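Long-range contacts in similar to sp|P32453 Saccharomyces cerevisiae YNL315c ATP11 (Candida glabrata CBS 138, PDB 2P4F), which probably acts as a mitochondrial chaperone in F1 ATPase assembly, like yeast Atp11, which binds the unassembled beta subunit: residues 100-105 with 218-223; 123-127 with 231-235; 135-141 with 228-232; 154-159 with 253-258. All blocks are in the same frame, centred on the assembly; numbering follows the deposited sequence.

Contact 1: residues 100-105 with 218-223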
loop_
_atom_site.group_PDB
_atom_site.type_symbol
_atom_site.label_atom_id
_atom_site.label_comp_id
_atom_site.label_asym_id
_atom_site.label_seq_id
_atom_site.Cartn_x
_atom_site.Cartn_y
_atom_site.Cartn_z
ATOM N N LYS A 100 3.066 -12.158 9.827
ATOM C CA LYS A 100 3.494 -13.211 8.918
ATOM C C LYS A 100 4.499 -12.656 7.927
ATOM O O LYS A 100 4.333 -11.537 7.429
ATOM C CB LYS A 100 2.313 -13.853 8.177
ATOM C CG LYS A 100 1.486 -14.586 9.230
ATOM C CD LYS A 100 0.587 -15.609 8.606
ATOM C CE LYS A 100 -0.404 -16.069 9.661
ATOM N NZ LYS A 100 -1.726 -16.282 9.028
ATOM N N THR A 101 5.542 -13.400 7.677
ATOM C CA THR A 101 6.492 -13.043 6.645
ATOM C C THR A 101 6.348 -13.932 5.417
ATOM O O THR A 101 5.494 -14.842 5.446
ATOM C CB THR A 101 7.951 -13.131 7.159
ATOM O OG1 THR A 101 8.295 -14.502 7.367
ATOM C CG2 THR A 101 8.103 -12.373 8.465
ATOM N N LEU A 102 7.148 -13.648 4.390
ATOM C CA LEU A 102 6.960 -14.417 3.164
ATOM C C LEU A 102 7.084 -15.910 3.422
ATOM O O LEU A 102 6.291 -16.684 2.834
ATOM C CB LEU A 102 7.959 -13.934 2.101
ATOM C CG LEU A 102 7.801 -14.652 0.748
ATOM C CD1 LEU A 102 6.365 -14.541 0.181
ATOM C CD2 LEU A 102 8.778 -14.065 -0.244
ATOM N N ASP A 103 8.050 -16.279 4.292
ATOM C CA ASP A 103 8.265 -17.726 4.541
ATOM C C ASP A 103 7.040 -18.433 5.104
ATOM O O ASP A 103 6.865 -19.658 4.986
ATOM C CB ASP A 103 9.438 -17.864 5.500
ATOM C CG ASP A 103 9.975 -19.282 5.600
ATOM O OD1 ASP A 103 10.440 -19.874 4.601
ATOM O OD2 ASP A 103 9.936 -19.787 6.744
ATOM N N ASP A 104 6.157 -17.691 5.795
ATOM C CA ASP A 104 4.916 -18.275 6.297
ATOM C C ASP A 104 3.915 -18.595 5.197
ATOM O O ASP A 104 2.963 -19.350 5.403
ATOM C CB ASP A 104 4.271 -17.291 7.283
ATOM C CG ASP A 104 5.126 -17.086 8.528
ATOM O OD1 ASP A 104 5.590 -18.121 9.096
ATOM O OD2 ASP A 104 5.352 -15.927 8.950
ATOM N N TYR A 105 4.082 -18.032 4.005
ATOM C CA TYR A 105 3.179 -18.286 2.899
ATOM C C TYR A 105 3.813 -19.183 1.842
ATOM O O TYR A 105 3.143 -20.075 1.312
ATOM C CB TYR A 105 2.810 -16.961 2.223
ATOM C CG TYR A 105 2.153 -15.934 3.118
ATOM C CD1 TYR A 105 0.997 -16.224 3.825
ATOM C CD2 TYR A 105 2.663 -14.646 3.202
ATOM C CE1 TYR A 105 0.364 -15.275 4.651
ATOM C CE2 TYR A 105 2.055 -13.692 4.006
ATOM C CZ TYR A 105 0.930 -13.993 4.721
ATOM O OH TYR A 105 0.313 -13.034 5.512
ATOM N N GLN A 218 0.395 -6.239 2.683
ATOM C CA GLN A 218 1.755 -6.580 3.031
ATOM C C GLN A 218 2.606 -6.536 1.751
ATOM O O GLN A 218 2.139 -7.047 0.705
ATOM C CB GLN A 218 1.910 -7.994 3.611
ATOM C CG GLN A 218 1.127 -8.242 4.921
ATOM C CD GLN A 218 1.650 -9.555 5.507
ATOM O OE1 GLN A 218 1.302 -10.616 4.907
ATOM N NE2 GLN A 218 2.463 -9.512 6.570
ATOM N N PHE A 219 3.811 -5.948 1.905
ATOM C CA PHE A 219 4.832 -6.024 0.863
ATOM C C PHE A 219 5.989 -6.811 1.417
ATOM O O PHE A 219 6.529 -6.432 2.451
ATOM C CB PHE A 219 5.282 -4.620 0.467
ATOM C CG PHE A 219 4.204 -3.801 -0.196
ATOM C CD1 PHE A 219 4.009 -3.808 -1.576
ATOM C CD2 PHE A 219 3.381 -2.985 0.583
ATOM C CE1 PHE A 219 3.026 -3.047 -2.225
ATOM C CE2 PHE A 219 2.389 -2.232 -0.033
ATOM C CZ PHE A 219 2.236 -2.236 -1.419
ATOM N N HIS A 220 6.330 -7.901 0.729
ATOM C CA HIS A 220 7.414 -8.765 1.193
ATOM C C HIS A 220 8.652 -8.506 0.381
ATOM O O HIS A 220 8.576 -8.608 -0.846
ATOM C CB HIS A 220 7.004 -10.242 1.008
ATOM C CG HIS A 220 5.774 -10.502 1.827
ATOM N ND1 HIS A 220 5.813 -10.675 3.191
ATOM C CD2 HIS A 220 4.475 -10.597 1.413
ATOM C CE1 HIS A 220 4.574 -10.874 3.609
ATOM N NE2 HIS A 220 3.720 -10.821 2.550
ATOM N N LEU A 221 9.761 -8.184 1.000
ATOM C CA LEU A 221 10.986 -7.777 0.307
ATOM C C LEU A 221 12.057 -8.850 0.290
ATOM O O LEU A 221 13.186 -8.621 -0.116
ATOM C CB LEU A 221 11.570 -6.529 1.032
ATOM C CG LEU A 221 10.585 -5.380 1.276
ATOM C CD1 LEU A 221 11.397 -4.225 1.860
ATOM C CD2 LEU A 221 9.807 -4.996 0.039
ATOM N N ASP A 222 11.741 -10.064 0.751
ATOM C CA ASP A 222 12.668 -11.155 0.932
ATOM C C ASP A 222 13.380 -11.506 -0.376
ATOM O O ASP A 222 14.522 -12.029 -0.296
ATOM C CB ASP A 222 11.924 -12.393 1.461
ATOM C CG ASP A 222 11.091 -12.066 2.693
ATOM O OD1 ASP A 222 11.403 -12.699 3.762
ATOM O OD2 ASP A 222 10.104 -11.272 2.653
ATOM N N LEU A 223 12.738 -11.308 -1.528
ATOM C CA LEU A 223 13.361 -11.661 -2.807
ATOM C C LEU A 223 13.856 -10.435 -3.539
ATOM O O LEU A 223 14.203 -10.453 -4.751
ATOM C CB LEU A 223 12.304 -12.372 -3.689
ATOM C CG LEU A 223 11.678 -13.575 -2.995
ATOM C CD1 LEU A 223 10.705 -14.277 -3.964
ATOM C CD2 LEU A 223 12.757 -14.486 -2.462
HETATM O O HOH W 1 10.238 -14.669 5.260
HETATM O O HOH W 2 8.183 -10.872 4.500
#

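Contact 2: residues 123-127 with 231-235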
loop_
_atom_site.group_PDB
_atom_site.type_symbol
_atom_site.label_atom_id
_atom_site.label_comp_id
_atom_site.label_asym_id
_atom_site.label_seq_id
_atom_site.Cartn_x
_atom_site.Cartn_y
_atom_site.Cartn_z
ATOM N N TRP A 123 2.772 -17.450 -6.177
ATOM C CA TRP A 123 2.168 -16.421 -5.289
ATOM C C TRP A 123 0.728 -16.159 -5.698
ATOM O O TRP A 123 -0.177 -16.084 -4.853
ATOM C CB TRP A 123 2.980 -15.167 -5.417
ATOM C CG TRP A 123 2.602 -13.995 -4.576
ATOM C CD1 TRP A 123 2.149 -12.753 -4.948
ATOM C CD2 TRP A 123 2.688 -13.977 -3.131
ATOM N NE1 TRP A 123 1.950 -11.987 -3.806
ATOM C CE2 TRP A 123 2.272 -12.704 -2.690
ATOM C CE3 TRP A 123 3.079 -14.915 -2.188
ATOM C CZ2 TRP A 123 2.230 -12.314 -1.346
ATOM C CZ3 TRP A 123 3.037 -14.546 -0.832
ATOM C CH2 TRP A 123 2.616 -13.269 -0.431
ATOM N N ARG A 124 0.518 -16.043 -7.030
ATOM C CA ARG A 124 -0.875 -15.834 -7.446
ATOM C C ARG A 124 -1.728 -17.054 -7.129
ATOM O O ARG A 124 -2.895 -16.888 -6.752
ATOM C CB ARG A 124 -0.902 -15.461 -8.936
ATOM C CG ARG A 124 -0.207 -14.117 -9.180
ATOM C CD ARG A 124 -0.443 -13.714 -10.628
ATOM N NE ARG A 124 0.280 -12.482 -10.926
ATOM C CZ ARG A 124 -0.057 -11.245 -10.587
ATOM N NH1 ARG A 124 -1.173 -11.022 -9.896
ATOM N NH2 ARG A 124 0.730 -10.230 -10.949
ATOM N N ALA A 125 -1.192 -18.282 -7.274
ATOM C CA ALA A 125 -1.990 -19.481 -6.952
ATOM C C ALA A 125 -2.333 -19.469 -5.477
ATOM O O ALA A 125 -3.455 -19.892 -5.096
ATOM C CB ALA A 125 -1.244 -20.774 -7.294
ATOM N N LYS A 126 -1.399 -19.011 -4.646
ATOM C CA LYS A 126 -1.605 -19.072 -3.172
ATOM C C LYS A 126 -2.853 -18.327 -2.761
ATOM O O LYS A 126 -3.617 -18.710 -1.872
ATOM C CB LYS A 126 -0.373 -18.483 -2.476
ATOM C CG LYS A 126 -0.459 -18.208 -0.984
ATOM C CD LYS A 126 -0.558 -19.511 -0.194
ATOM C CE LYS A 126 -0.299 -19.238 1.280
ATOM N NZ LYS A 126 -0.286 -20.506 2.091
ATOM N N TRP A 127 -3.113 -17.216 -3.446
ATOM C CA TRP A 127 -4.182 -16.296 -3.050
ATOM C C TRP A 127 -5.413 -16.440 -3.931
ATOM O O TRP A 127 -6.406 -15.697 -3.786
ATOM C CB TRP A 127 -3.670 -14.839 -3.063
ATOM C CG TRP A 127 -2.530 -14.668 -2.082
ATOM C CD1 TRP A 127 -1.210 -14.487 -2.391
ATOM C CD2 TRP A 127 -2.637 -14.668 -0.656
ATOM N NE1 TRP A 127 -0.477 -14.378 -1.224
ATOM C CE2 TRP A 127 -1.336 -14.481 -0.159
ATOM C CE3 TRP A 127 -3.731 -14.802 0.214
ATOM C CZ2 TRP A 127 -1.059 -14.428 1.199
ATOM C CZ3 TRP A 127 -3.464 -14.750 1.574
ATOM C CH2 TRP A 127 -2.155 -14.565 2.046
ATOM N N LEU A 231 6.701 -9.043 -3.374
ATOM C CA LEU A 231 5.422 -9.780 -3.464
ATOM C C LEU A 231 4.430 -9.058 -2.567
ATOM O O LEU A 231 4.747 -8.787 -1.378
ATOM C CB LEU A 231 5.639 -11.224 -3.000
ATOM C CG LEU A 231 6.532 -12.047 -3.963
ATOM C CD1 LEU A 231 6.436 -13.491 -3.460
ATOM C CD2 LEU A 231 6.139 -11.927 -5.385
ATOM N N MET A 232 3.236 -8.745 -3.104
ATOM C CA MET A 232 2.224 -8.028 -2.312
ATOM C C MET A 232 0.993 -8.845 -2.086
ATOM O O MET A 232 0.583 -9.512 -3.063
ATOM C CB MET A 232 1.837 -6.742 -3.086
ATOM C CG MET A 232 0.874 -5.879 -2.279
ATOM S SD MET A 232 0.116 -4.594 -3.343
ATOM C CE MET A 232 -1.222 -5.572 -4.031
ATOM N N ASN A 233 0.477 -8.880 -0.880
ATOM C CA ASN A 233 -0.810 -9.519 -0.629
ATOM C C ASN A 233 -1.617 -8.545 0.229
ATOM O O ASN A 233 -1.101 -8.015 1.204
ATOM C CB ASN A 233 -0.725 -10.887 0.051
ATOM C CG ASN A 233 0.045 -10.849 1.355
ATOM O OD1 ASN A 233 1.266 -10.704 1.315
ATOM N ND2 ASN A 233 -0.521 -10.992 2.545
ATOM N N GLY A 234 -2.867 -8.304 -0.132
ATOM C CA GLY A 234 -3.696 -7.467 0.734
ATOM C C GLY A 234 -5.042 -8.112 0.868
ATOM O O GLY A 234 -5.451 -8.995 0.078
ATOM N N GLN A 235 -5.741 -7.703 1.908
ATOM C CA GLN A 235 -7.077 -8.257 2.160
ATOM C C GLN A 235 -8.019 -7.090 2.474
ATOM O O GLN A 235 -7.588 -6.153 3.216
ATOM C CB GLN A 235 -7.132 -9.239 3.343
ATOM C CG GLN A 235 -6.723 -10.664 2.998
ATOM C CD GLN A 235 -6.501 -11.559 4.206
ATOM O OE1 GLN A 235 -6.070 -12.703 4.108
ATOM N NE2 GLN A 235 -6.807 -11.036 5.391
#

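Contact 3: residues 135-141 with 228-232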
loop_
_atom_site.group_PDB
_atom_site.type_symbol
_atom_site.label_atom_id
_atom_site.label_comp_id
_atom_site.label_asym_id
_atom_site.label_seq_id
_atom_site.Cartn_x
_atom_site.Cartn_y
_atom_site.Cartn_z
ATOM N N VAL A 135 -3.473 -8.822 -4.974
ATOM C CA VAL A 135 -2.236 -9.542 -5.155
ATOM C C VAL A 135 -1.425 -8.853 -6.235
ATOM O O VAL A 135 -2.017 -8.500 -7.260
ATOM C CB VAL A 135 -2.492 -11.011 -5.570
ATOM C CG1 VAL A 135 -1.195 -11.777 -5.723
ATOM C CG2 VAL A 135 -3.378 -11.689 -4.529
ATOM N N ALA A 136 -0.125 -8.672 -6.023
ATOM C CA ALA A 136 0.714 -8.077 -7.065
ATOM C C ALA A 136 2.133 -8.570 -6.900
ATOM O O ALA A 136 2.503 -9.042 -5.818
ATOM C CB ALA A 136 0.694 -6.547 -6.999
ATOM N N VAL A 137 2.886 -8.420 -7.990
ATOM C CA VAL A 137 4.330 -8.562 -7.932
ATOM C C VAL A 137 4.922 -7.267 -8.498
ATOM O O VAL A 137 4.545 -6.924 -9.638
ATOM C CB VAL A 137 4.774 -9.790 -8.726
ATOM C CG1 VAL A 137 6.289 -9.885 -8.720
ATOM C CG2 VAL A 137 4.138 -11.031 -8.114
ATOM N N VAL A 138 5.772 -6.582 -7.779
ATOM C CA VAL A 138 6.283 -5.235 -8.068
ATOM C C VAL A 138 7.779 -5.276 -8.231
ATOM O O VAL A 138 8.424 -5.883 -7.378
ATOM C CB VAL A 138 5.920 -4.290 -6.878
ATOM C CG1 VAL A 138 6.347 -2.868 -7.085
ATOM C CG2 VAL A 138 4.402 -4.332 -6.617
ATOM N N PRO A 139 8.403 -4.741 -9.264
ATOM C CA PRO A 139 9.882 -4.754 -9.277
ATOM C C PRO A 139 10.378 -3.825 -8.190
ATOM O O PRO A 139 9.811 -2.752 -7.911
ATOM C CB PRO A 139 10.295 -4.201 -10.651
ATOM C CG PRO A 139 9.080 -3.535 -11.166
ATOM C CD PRO A 139 7.875 -4.129 -10.488
ATOM N N TYR A 140 11.472 -4.250 -7.580
ATOM C CA TYR A 140 11.997 -3.461 -6.467
ATOM C C TYR A 140 12.644 -2.173 -6.954
ATOM O O TYR A 140 12.248 -1.065 -6.550
ATOM C CB TYR A 140 12.976 -4.326 -5.663
ATOM C CG TYR A 140 13.473 -3.513 -4.472
ATOM C CD1 TYR A 140 12.667 -3.264 -3.363
ATOM C CD2 TYR A 140 14.782 -3.009 -4.464
ATOM C CE1 TYR A 140 13.117 -2.525 -2.266
ATOM C CE2 TYR A 140 15.215 -2.268 -3.365
ATOM C CZ TYR A 140 14.394 -2.037 -2.287
ATOM O OH TYR A 140 14.851 -1.313 -1.231
ATOM N N VAL A 141 13.689 -2.267 -7.777
ATOM C CA VAL A 141 14.483 -1.058 -8.027
ATOM C C VAL A 141 13.600 -0.077 -8.785
ATOM O O VAL A 141 13.553 1.105 -8.436
ATOM C CB VAL A 141 15.785 -1.383 -8.788
ATOM C CG1 VAL A 141 16.446 -0.158 -9.417
ATOM C CG2 VAL A 141 16.808 -2.067 -7.882
ATOM N N ASP A 228 15.018 -9.002 -7.469
ATOM C CA ASP A 228 14.462 -7.691 -7.773
ATOM C C ASP A 228 12.930 -7.675 -7.825
ATOM O O ASP A 228 12.313 -6.965 -8.620
ATOM C CB ASP A 228 15.050 -7.174 -9.099
ATOM C CG ASP A 228 14.803 -5.689 -9.263
ATOM O OD1 ASP A 228 14.724 -4.896 -8.299
ATOM O OD2 ASP A 228 14.650 -5.292 -10.447
ATOM N N MET A 229 12.312 -8.438 -6.937
ATOM C CA MET A 229 10.876 -8.619 -6.847
ATOM C C MET A 229 10.322 -8.343 -5.474
ATOM O O MET A 229 10.978 -8.737 -4.506
ATOM C CB MET A 229 10.530 -10.115 -7.111
ATOM C CG MET A 229 10.725 -10.647 -8.494
ATOM S SD MET A 229 10.388 -12.443 -8.348
ATOM C CE MET A 229 8.613 -12.418 -8.573
ATOM N N VAL A 230 9.166 -7.700 -5.420
ATOM C CA VAL A 230 8.416 -7.512 -4.164
ATOM C C VAL A 230 7.094 -8.218 -4.313
ATOM O O VAL A 230 6.418 -8.004 -5.353
ATOM C CB VAL A 230 8.215 -6.002 -3.862
ATOM C CG1 VAL A 230 7.295 -5.784 -2.686
ATOM C CG2 VAL A 230 9.600 -5.391 -3.657
ATOM N N LEU A 231 6.701 -9.043 -3.374
ATOM C CA LEU A 231 5.422 -9.780 -3.464
ATOM C C LEU A 231 4.430 -9.058 -2.567
ATOM O O LEU A 231 4.747 -8.787 -1.378
ATOM C CB LEU A 231 5.639 -11.224 -3.000
ATOM C CG LEU A 231 6.532 -12.047 -3.963
ATOM C CD1 LEU A 231 6.436 -13.491 -3.460
ATOM C CD2 LEU A 231 6.139 -11.927 -5.385
ATOM N N MET A 232 3.236 -8.745 -3.104
ATOM C CA MET A 232 2.224 -8.028 -2.312
ATOM C C MET A 232 0.993 -8.845 -2.086
ATOM O O MET A 232 0.583 -9.512 -3.063
ATOM C CB MET A 232 1.837 -6.742 -3.086
ATOM C CG MET A 232 0.874 -5.879 -2.279
ATOM S SD MET A 232 0.116 -4.594 -3.343
ATOM C CE MET A 232 -1.222 -5.572 -4.031
#

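Contact 4: residues 154-159 with 253-258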
loop_
_atom_site.group_PDB
_atom_site.type_symbol
_atom_site.label_atom_id
_atom_site.label_comp_id
_atom_site.label_asym_id
_atom_site.label_seq_id
_atom_site.Cartn_x
_atom_site.Cartn_y
_atom_site.Cartn_z
ATOM N N ASN A 154 7.396 9.646 5.300
ATOM C CA ASN A 154 6.050 10.215 5.260
ATOM C C ASN A 154 5.013 9.131 5.542
ATOM O O ASN A 154 4.225 8.828 4.650
ATOM C CB ASN A 154 5.785 10.827 3.870
ATOM C CG ASN A 154 6.817 11.897 3.500
ATOM O OD1 ASN A 154 6.706 13.044 3.938
ATOM N ND2 ASN A 154 7.790 11.478 2.695
ATOM N N PRO A 155 5.042 8.520 6.707
ATOM C CA PRO A 155 4.308 7.270 6.928
ATOM C C PRO A 155 2.807 7.419 7.116
ATOM O O PRO A 155 2.129 6.387 7.215
ATOM C CB PRO A 155 4.969 6.666 8.184
ATOM C CG PRO A 155 5.397 7.897 8.961
ATOM C CD PRO A 155 5.888 8.849 7.882
ATOM N N LEU A 156 2.262 8.636 7.148
ATOM C CA LEU A 156 0.830 8.806 7.377
ATOM C C LEU A 156 0.263 9.657 6.258
ATOM O O LEU A 156 0.902 10.635 5.839
ATOM C CB LEU A 156 0.608 9.470 8.740
ATOM C CG LEU A 156 -0.865 9.591 9.160
ATOM C CD1 LEU A 156 -1.479 8.208 9.378
ATOM C CD2 LEU A 156 -0.989 10.454 10.433
ATOM N N PHE A 157 -0.923 9.348 5.780
ATOM C CA PHE A 157 -1.543 10.244 4.804
ATOM C C PHE A 157 -3.057 10.107 4.921
ATOM O O PHE A 157 -3.542 9.293 5.708
ATOM C CB PHE A 157 -1.058 9.953 3.391
ATOM C CG PHE A 157 -1.249 11.100 2.382
ATOM C CD1 PHE A 157 -0.932 12.426 2.738
ATOM C CD2 PHE A 157 -1.712 10.842 1.120
ATOM C CE1 PHE A 157 -1.066 13.480 1.823
ATOM C CE2 PHE A 157 -1.841 11.883 0.191
ATOM C CZ PHE A 157 -1.506 13.184 0.559
ATOM N N VAL A 158 -3.784 10.954 4.187
ATOM C CA VAL A 158 -5.249 10.826 4.090
ATOM C C VAL A 158 -5.597 10.766 2.628
ATOM O O VAL A 158 -4.971 11.506 1.824
ATOM C CB VAL A 158 -5.928 12.043 4.757
ATOM C CG1 VAL A 158 -7.407 12.016 4.511
ATOM C CG2 VAL A 158 -5.588 12.001 6.255
ATOM N N LEU A 159 -6.545 9.905 2.236
ATOM C CA LEU A 159 -6.998 9.884 0.871
ATOM C C LEU A 159 -8.510 9.854 0.842
ATOM O O LEU A 159 -9.115 9.226 1.704
ATOM C CB LEU A 159 -6.542 8.614 0.112
ATOM C CG LEU A 159 -5.082 8.542 -0.290
ATOM C CD1 LEU A 159 -4.815 7.138 -0.872
ATOM C CD2 LEU A 159 -4.670 9.614 -1.298
ATOM N N ASN A 253 -3.902 5.267 -5.806
ATOM C CA ASN A 253 -3.599 6.620 -5.356
ATOM C C ASN A 253 -2.494 6.632 -4.320
ATOM O O ASN A 253 -1.692 7.588 -4.272
ATOM C CB ASN A 253 -4.899 7.278 -4.854
ATOM C CG ASN A 253 -5.401 8.338 -5.828
ATOM O OD1 ASN A 253 -4.666 8.821 -6.707
ATOM N ND2 ASN A 253 -6.645 8.749 -5.703
ATOM N N VAL A 254 -2.380 5.592 -3.488
ATOM C CA VAL A 254 -1.200 5.569 -2.601
ATOM C C VAL A 254 0.081 5.602 -3.425
ATOM O O VAL A 254 0.975 6.368 -3.104
ATOM C CB VAL A 254 -1.192 4.309 -1.721
ATOM C CG1 VAL A 254 0.123 4.127 -0.994
ATOM C CG2 VAL A 254 -2.335 4.346 -0.693
ATOM N N GLN A 255 0.098 4.810 -4.505
ATOM C CA GLN A 255 1.286 4.809 -5.348
ATOM C C GLN A 255 1.539 6.185 -5.954
ATOM O O GLN A 255 2.678 6.646 -6.089
ATOM C CB GLN A 255 1.105 3.787 -6.472
ATOM C CG GLN A 255 1.063 2.358 -5.928
ATOM C CD GLN A 255 0.916 1.327 -7.028
ATOM O OE1 GLN A 255 0.664 0.160 -6.757
ATOM N NE2 GLN A 255 1.092 1.789 -8.271
ATOM N N ARG A 256 0.491 6.904 -6.362
ATOM C CA ARG A 256 0.693 8.191 -7.036
ATOM C C ARG A 256 1.270 9.224 -6.086
ATOM O O ARG A 256 2.099 10.039 -6.492
ATOM C CB ARG A 256 -0.635 8.703 -7.641
ATOM C CG ARG A 256 -1.097 7.832 -8.827
ATOM C CD ARG A 256 -1.988 8.575 -9.811
ATOM N NE ARG A 256 -3.157 9.147 -9.095
ATOM C CZ ARG A 256 -3.996 9.943 -9.754
ATOM N NH1 ARG A 256 -5.043 10.472 -9.132
ATOM N NH2 ARG A 256 -3.805 10.211 -11.056
ATOM N N PHE A 257 0.813 9.216 -4.830
ATOM C CA PHE A 257 1.308 10.195 -3.858
ATOM C C PHE A 257 2.679 9.790 -3.316
ATOM O O PHE A 257 3.533 10.658 -3.065
ATOM C CB PHE A 257 0.296 10.373 -2.719
ATOM C CG PHE A 257 -0.858 11.264 -3.182
ATOM C CD1 PHE A 257 -0.776 12.644 -3.001
ATOM C CD2 PHE A 257 -1.983 10.713 -3.781
ATOM C CE1 PHE A 257 -1.850 13.412 -3.435
ATOM C CE2 PHE A 257 -3.045 11.479 -4.230
ATOM C CZ PHE A 257 -2.975 12.863 -4.057
ATOM N N TYR A 258 2.937 8.468 -3.197
ATOM C CA TYR A 258 4.204 8.029 -2.618
ATOM C C TYR A 258 5.282 7.880 -3.676
ATOM O O TYR A 258 5.969 6.915 -3.847
ATOM C CB TYR A 258 3.982 6.730 -1.827
ATOM C CG TYR A 258 3.450 7.085 -0.444
ATOM C CD1 TYR A 258 4.321 7.255 0.629
ATOM C CD2 TYR A 258 2.068 7.267 -0.235
ATOM C CE1 TYR A 258 3.843 7.589 1.895
ATOM C CE2 TYR A 258 1.567 7.604 1.041
ATOM C CZ TYR A 258 2.481 7.747 2.082
ATOM O OH TYR A 258 1.982 8.084 3.328
#

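Contact 1: residues 100-105 with 218-223
The backbones come closest at Leu-102 and His-220, whose CA atoms are 6.0 Å apart, so the short, weakly bonded helix 102-105 lies over strand 215-220 near His-220. This N-terminal turn packs on one face of the antiparallel half-barrel sheet. Alternation along the strand presents Gln-218 and His-220 to it, while Phe-219 faces the helix 140-153 side. Gln-218, with a donor and an acceptor on one amide, suits its place: NE2 donates to Lys-100 O (2.9 Å) and OE1 accepts from Tyr-105 OH (2.7 Å). The Tyr-105 and His-220 rings meet obliquely, planes at 76°, and His-220 NE2 hydrogen-bonds to Asn-233. Leu-102 supplies the apolar fill, its CD2 lying 4.0 Å from Leu-223 CG. Water extends the polar part. One molecule joins Thr-101 OG1, Asp-103 N and Asp-222 OD1; a second accepts from Leu-102 N (3.0 Å), donates to Asp-222 OD2 (2.7 Å) and sits 2.7 Å from His-220 ND1.

Contact 2: residues 123-127 with 231-235
Trp-123 lays one face of its indole over Leu-231, whose CB stands 3.9 Å from the centroid of the five-membered ring and only 19° off the ring normal, a well-centred CH-pi contact. The same ring works at its edge too. Trp-123 NE1 donates a 2.9 Å hydrogen bond to Met-232 O, so the one polar atom of an otherwise apolar side chain is satisfied in a buried place. Tryptophan fits here because it joins a broad flat surface to a donor lying in the ring plane. The side chain of Met-232 points to the opposite face of the sheet, and its carbonyl, already accepting from Ala-136 N of the next strand, takes the indole as a second donor. About one turn further along the chain, Trp-127 repeats the approach: Asn-233 CB lies 4.0 Å from the centroid of its five-membered ring, 30° off the normal. Asn-233 thus offers an aliphatic CB to one indole, while its amide is held by His-220 and Gln-218; its OD1 also comes 3.3 Å from CZ2 of Trp-123. Helix 116-126 is in this way seated on strand 229-236, between Leu-102 and Tyr-105 of helix 102-105, the latter edge-to-face with Trp-127, and Val-135 of strand 133-139, which touches both tryptophans.

Contact 3: residues 135-141 with 228-232
Valine, leucine and methionine form the apolar centre of this antiparallel strand pair. On one face Val-137 CG1 meets Met-229 CE at 3.4 Å and its CG2 meets Leu-231 CD2 at 3.5 Å, beneath helix 116-126. On the other, Val-138 pairs with Val-230 (CB to CB 4.2 Å), and the flexible Met-232 reaches Ala-136 CB with its CE at 3.7 Å; small Ala-136 accommodates that methyl. Between the faces runs the ladder: Val-138 and Val-230 exchange hydrogen bonds (N to O 2.9 Å, O to N 2.8 Å), as do Ala-136 and Met-232. Pro-139, which lacks an NH, falls in a non-hydrogen-bonded pair with Met-229 and loses nothing. Farther out, where helix 140-153 begins, Asp-228 O accepts from Tyr-140 N (3.0 Å) and its OD1 from Val-141 N (2.9 Å). The ladder therefore ends on an aspartate that adopts positive phi after helix 224-227 and satisfies two amides of a helix's first turn, tying strand pairing to helix start.

Contact 4: residues 154-159 with 253-258
Every second side chain of strand 156-159 is a bump that meets the helix: Phe-157 and Leu-159 point toward it, while Val-158 between them faces the other side. Helix 244-257 packs here against 156-162, an outermost strand of the antiparallel half-barrel sheet. Leu-159 fills a hollow lined by Asn-253, Val-254 and Phe-257: its CD1 leans to Val-254 CG2 (3.7 Å), its CD2 to Phe-257 CD2 (3.8 Å), and Asn-253 CB lies close to both, 4.0 Å from CD1. A branched, purely aliphatic chain is apt for so enclosed a spot. Phe-157 pushes its CE2 over one face of the Phe-257 ring, 3.4 Å from CD1; the centroids are 5.1 Å apart and the planes are inclined at 48°, so the rings pack obliquely. A bump comes back from the other segment. Tyr-258, just past the helix end, extends its ring beside Phe-157 CB, and Tyr-258 OH donates to Asn-154 O at 2.7 Å, giving a long side chain a polar end where the strand has not yet begun. The axes of strand 156-159 and helix 253-257, inclined at 125°, come no closer than 10.2 Å, these side chains filling the gap. Around them, Leu-275 of helix 266-280 and Leu-290 of helix 287-295 touch Phe-157, Leu-293 touches Phe-257, and Trp-186 of strand 179-190 meets Tyr-258 edge-to-face.

Contacts 1, 2 and 3 form one cluster, with centres 10 to 11 Å apart, around neighbouring strands 215-220, 229-236 and 133-139. Contacts 2 and 3 share Leu-231 and Met-232, and Leu-102 CD1 of contact 1 packs 3.5 Å from Trp-123 CZ3 of contact 2. Contact 4 lies 18 to 22 Å away between centres, nearest atoms about 6 Å apart. The first segments run in the order 1, 2, 3, 4 along the chain and all second segments come later, so each contact joins parts of the chain roughly 90 to 110 residues apart. In the six-stranded half barrel, contacts 3 and 4 involve the outermost strands 133-139 and 156-162, contacts 1 and 2 the strands just inside the first.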